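Local structure of aspartate semialdehyde dehydrogenase (Francisella tularensis subsp. tularensis, 4WOJ) at residues Gln168-Ala173 and Pro271-His276. The protein probably catalyses the NADPH-dependent reductive dephosphorylation of L-aspartyl-4-phosphate to L-aspartate-semialdehyde, an early step toward lysine, threonine and methionine, working as a homodimer. Sequence-based numbering, arbitrary orientation.
Sequences QAISGA and PSLRSH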
ATOM      1  N   GLN B 168      -2.369  -5.342   2.257  1.00 18.44           N
ATOM      2  CA  GLN B 168      -2.820  -6.689   2.483  1.00 20.06           C
ATOM      3  C   GLN B 168      -3.456  -7.406   1.307  1.00 21.31           C
ATOM      4  O   GLN B 168      -4.313  -6.871   0.613  1.00 22.40           O
ATOM      5  CB  GLN B 168      -3.863  -6.674   3.566  1.00 20.73           C
ATOM      6  CG  GLN B 168      -3.218  -6.393   4.887  1.00 21.61           C
ATOM      7  CD  GLN B 168      -4.225  -6.349   5.987  1.00 21.97           C
ATOM      8  OE1 GLN B 168      -4.266  -5.373   6.764  1.00 22.45           O
ATOM      9  NE2 GLN B 168      -5.029  -7.419   6.103  1.00 20.93           N
ATOM     10  N   ALA B 169      -3.051  -8.644   1.142  1.00 21.90           N
ATOM     11  CA  ALA B 169      -3.463  -9.472   0.008  1.00 22.88           C
ATOM     12  C   ALA B 169      -4.838 -10.108   0.225  1.00 23.38           C
ATOM     13  O   ALA B 169      -5.362 -10.214   1.334  1.00 21.37           O
ATOM     14  CB  ALA B 169      -2.432 -10.541  -0.230  1.00 23.35           C
ATOM     15  N   ILE B 170      -5.413 -10.545  -0.879  1.00 23.23           N
ATOM     16  CA  ILE B 170      -6.798 -10.895  -0.878  1.00 22.09           C
ATOM     17  C   ILE B 170      -6.983 -12.225  -0.194  1.00 21.05           C
ATOM     18  O   ILE B 170      -8.048 -12.497   0.287  1.00 22.16           O
ATOM     19  CB  ILE B 170      -7.387 -10.852  -2.300  1.00 23.72           C
ATOM     20  CG1 ILE B 170      -8.911 -10.960  -2.256  1.00 25.19           C
ATOM     21  CG2 ILE B 170      -6.803 -11.969  -3.195  1.00 24.70           C
ATOM     22  CD1 ILE B 170      -9.618  -9.903  -1.435  1.00 26.55           C
ATOM     23  N   SER B 171      -5.937 -13.040  -0.091  1.00 21.48           N
ATOM     24  CA  SER B 171      -6.090 -14.387   0.476  1.00 21.63           C
ATOM     25  C   SER B 171      -6.650 -14.412   1.855  1.00 22.57           C
ATOM     26  O   SER B 171      -7.363 -15.330   2.212  1.00 23.02           O
ATOM     27  CB  SER B 171      -4.786 -15.180   0.429  1.00 22.00           C
ATOM     28  OG  SER B 171      -3.769 -14.593   1.163  1.00 21.60           O
ATOM     29  N   GLY B 172      -6.355 -13.389   2.644  1.00 25.10           N
ATOM     30  CA  GLY B 172      -6.865 -13.323   4.020  1.00 26.52           C
ATOM     31  C   GLY B 172      -8.385 -13.277   4.083  1.00 28.35           C
ATOM     32  O   GLY B 172      -8.987 -13.620   5.115  1.00 29.57           O
ATOM     33  N   ALA B 173      -8.990 -12.894   2.957  1.00 27.48           N
ATOM     34  CA  ALA B 173     -10.442 -12.820   2.816  1.00 27.53           C
ATOM     35  C   ALA B 173     -11.090 -14.122   2.377  1.00 28.76           C
ATOM     36  O   ALA B 173     -12.312 -14.194   2.331  1.00 29.53           O
ATOM     37  CB  ALA B 173     -10.790 -11.738   1.809  1.00 27.40           C
ATOM     38  N   PRO B 271      -4.272  -5.313  -4.448  1.00 24.62           N
ATOM     39  CA  PRO B 271      -4.434  -6.390  -5.397  1.00 28.43           C
ATOM     40  C   PRO B 271      -3.229  -7.314  -5.433  1.00 32.00           C
ATOM     41  O   PRO B 271      -2.639  -7.520  -6.499  1.00 33.92           O
ATOM     42  CB  PRO B 271      -4.592  -5.665  -6.758  1.00 27.48           C
ATOM     43  CG  PRO B 271      -4.697  -4.212  -6.449  1.00 25.49           C
ATOM     44  CD  PRO B 271      -4.037  -4.034  -5.139  1.00 25.63           C
ATOM     45  N   SER B 272      -2.881  -7.849  -4.265  1.00 31.73           N
ATOM     46  CA  SER B 272      -1.922  -8.917  -4.139  1.00 30.19           C
ATOM     47  C   SER B 272      -2.680 -10.194  -3.837  1.00 28.37           C
ATOM     48  O   SER B 272      -3.802 -10.165  -3.381  1.00 31.31           O
ATOM     49  CB  SER B 272      -0.958  -8.629  -2.983  1.00 29.65           C
ATOM     50  OG  SER B 272      -0.089  -7.588  -3.321  1.00 30.25           O
ATOM     51  N   LEU B 273      -2.031 -11.314  -4.036  1.00 28.05           N
ATOM     52  CA  LEU B 273      -2.669 -12.574  -3.836  1.00 28.81           C
ATOM     53  C   LEU B 273      -2.430 -13.250  -2.476  1.00 30.61           C
ATOM     54  O   LEU B 273      -3.419 -13.629  -1.854  1.00 34.41           O
ATOM     55  CB  LEU B 273      -2.332 -13.479  -4.990  1.00 28.87           C
ATOM     56  CG  LEU B 273      -2.905 -13.033  -6.364  1.00 31.35           C
ATOM     57  CD1 LEU B 273      -2.321 -13.873  -7.503  1.00 30.94           C
ATOM     58  CD2 LEU B 273      -4.427 -13.069  -6.448  1.00 31.98           C
ATOM     59  N   ARG B 274      -1.191 -13.442  -2.011  1.00 28.49           N
ATOM     60  CA  ARG B 274      -0.998 -14.150  -0.732  1.00 27.97           C
ATOM     61  C   ARG B 274       0.050 -13.618   0.224  1.00 29.35           C
ATOM     62  O   ARG B 274       0.198 -14.150   1.315  1.00 31.61           O
ATOM     63  CB  ARG B 274      -0.772 -15.652  -0.922  1.00 30.45           C
ATOM     64  CG  ARG B 274       0.082 -16.054  -2.104  1.00 29.79           C
ATOM     65  CD  ARG B 274       0.349 -17.543  -2.100  1.00 28.15           C
ATOM     66  NE  ARG B 274       0.819 -18.084  -0.838  1.00 27.51           N
ATOM     67  CZ  ARG B 274       0.908 -19.389  -0.565  1.00 29.15           C
ATOM     68  NH1 ARG B 274       0.540 -20.303  -1.484  1.00 28.56           N
ATOM     69  NH2 ARG B 274       1.367 -19.801   0.628  1.00 25.94           N
ATOM     70  N   SER B 275       0.708 -12.529  -0.129  1.00 25.91           N
ATOM     71  CA  SER B 275       1.675 -11.956   0.743  1.00 24.44           C
ATOM     72  C   SER B 275       1.254 -10.589   1.310  1.00 25.01           C
ATOM     73  O   SER B 275       0.821  -9.723   0.555  1.00 25.89           O
ATOM     74  CB  SER B 275       2.989 -11.849   0.018  1.00 24.29           C
ATOM     75  OG  SER B 275       3.663 -13.077   0.124  1.00 23.85           O
ATOM     76  N   HIS B 276       1.318 -10.439   2.643  1.00 21.39           N
ATOM     77  CA  HIS B 276       1.022  -9.145   3.273  1.00 20.11           C
ATOM     78  C   HIS B 276       2.276  -8.360   3.368  1.00 16.34           C
ATOM     79  O   HIS B 276       3.290  -8.904   3.766  1.00 13.52           O
ATOM     80  CB  HIS B 276       0.417  -9.278   4.651  1.00 22.84           C
ATOM     81  CG  HIS B 276      -0.986  -9.806   4.634  1.00 26.40           C
ATOM     82  ND1 HIS B 276      -1.704  -9.967   3.474  1.00 27.16           N
ATOM     83  CD2 HIS B 276      -1.802 -10.207   5.634  1.00 30.67           C
ATOM     84  CE1 HIS B 276      -2.899 -10.447   3.758  1.00 29.42           C
ATOM     85  NE2 HIS B 276      -2.982 -10.607   5.061  1.00 31.31           N
TER
HETATM   86  O   HOH W   1      -6.152 -10.300   5.299  1.00 12.34           O
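Ile170 N donates to Ser272 O at 3.0 Å, nearly straight at 162° but with the donor tilted out of the carbonyl plane. Ile170 CG2 rests on the same oxygen at 3.5 Å. One residue further on, Ser171 N reaches Leu273 O in a weak, bent bond, and Ser171 CB also sits against that carbonyl. Ser171 OG lies 3.4 Å from Arg274 CA and is hydrogen-bonded to Gln352 OE1, while Arg274 NE forms a salt bridge with Asp351. Ala169 points its methyl into the bend of 271-276, with CB 3.4 Å from Ser275 O and close to Ser272 O as well. The same CB lies in the plane of the His276 ring, at its edge. In fold terms, the loop that leads from strand 159-167 to helix 175-191 is tied here to the turn entering strand 275-284, the antiparallel neighbour of 159-167 in the mixed sheet of the dimerisation domain. His276, the predicted proton acceptor, stands beside Cys141, predicted to carry the acyl-thioester intermediate. Gln168 covers one face of the His276 imidazole in a CH-pi contact: CG, set beside the backbone N by a chi1 of -72°, hangs 4.0 Å above the ring centroid, almost on the normal. The extended chain carries the amide past the ring, the two planes 54° apart, where OE1 bonds Thr166 OG1. A water lies 3.2 Å from His276 NE2 and accepts a weak bond from Gln168 NE2. Ala169 N approaches His276 ND1 obliquely, to 3.0 Å, from the same side of the ring plane as Gln168 CG.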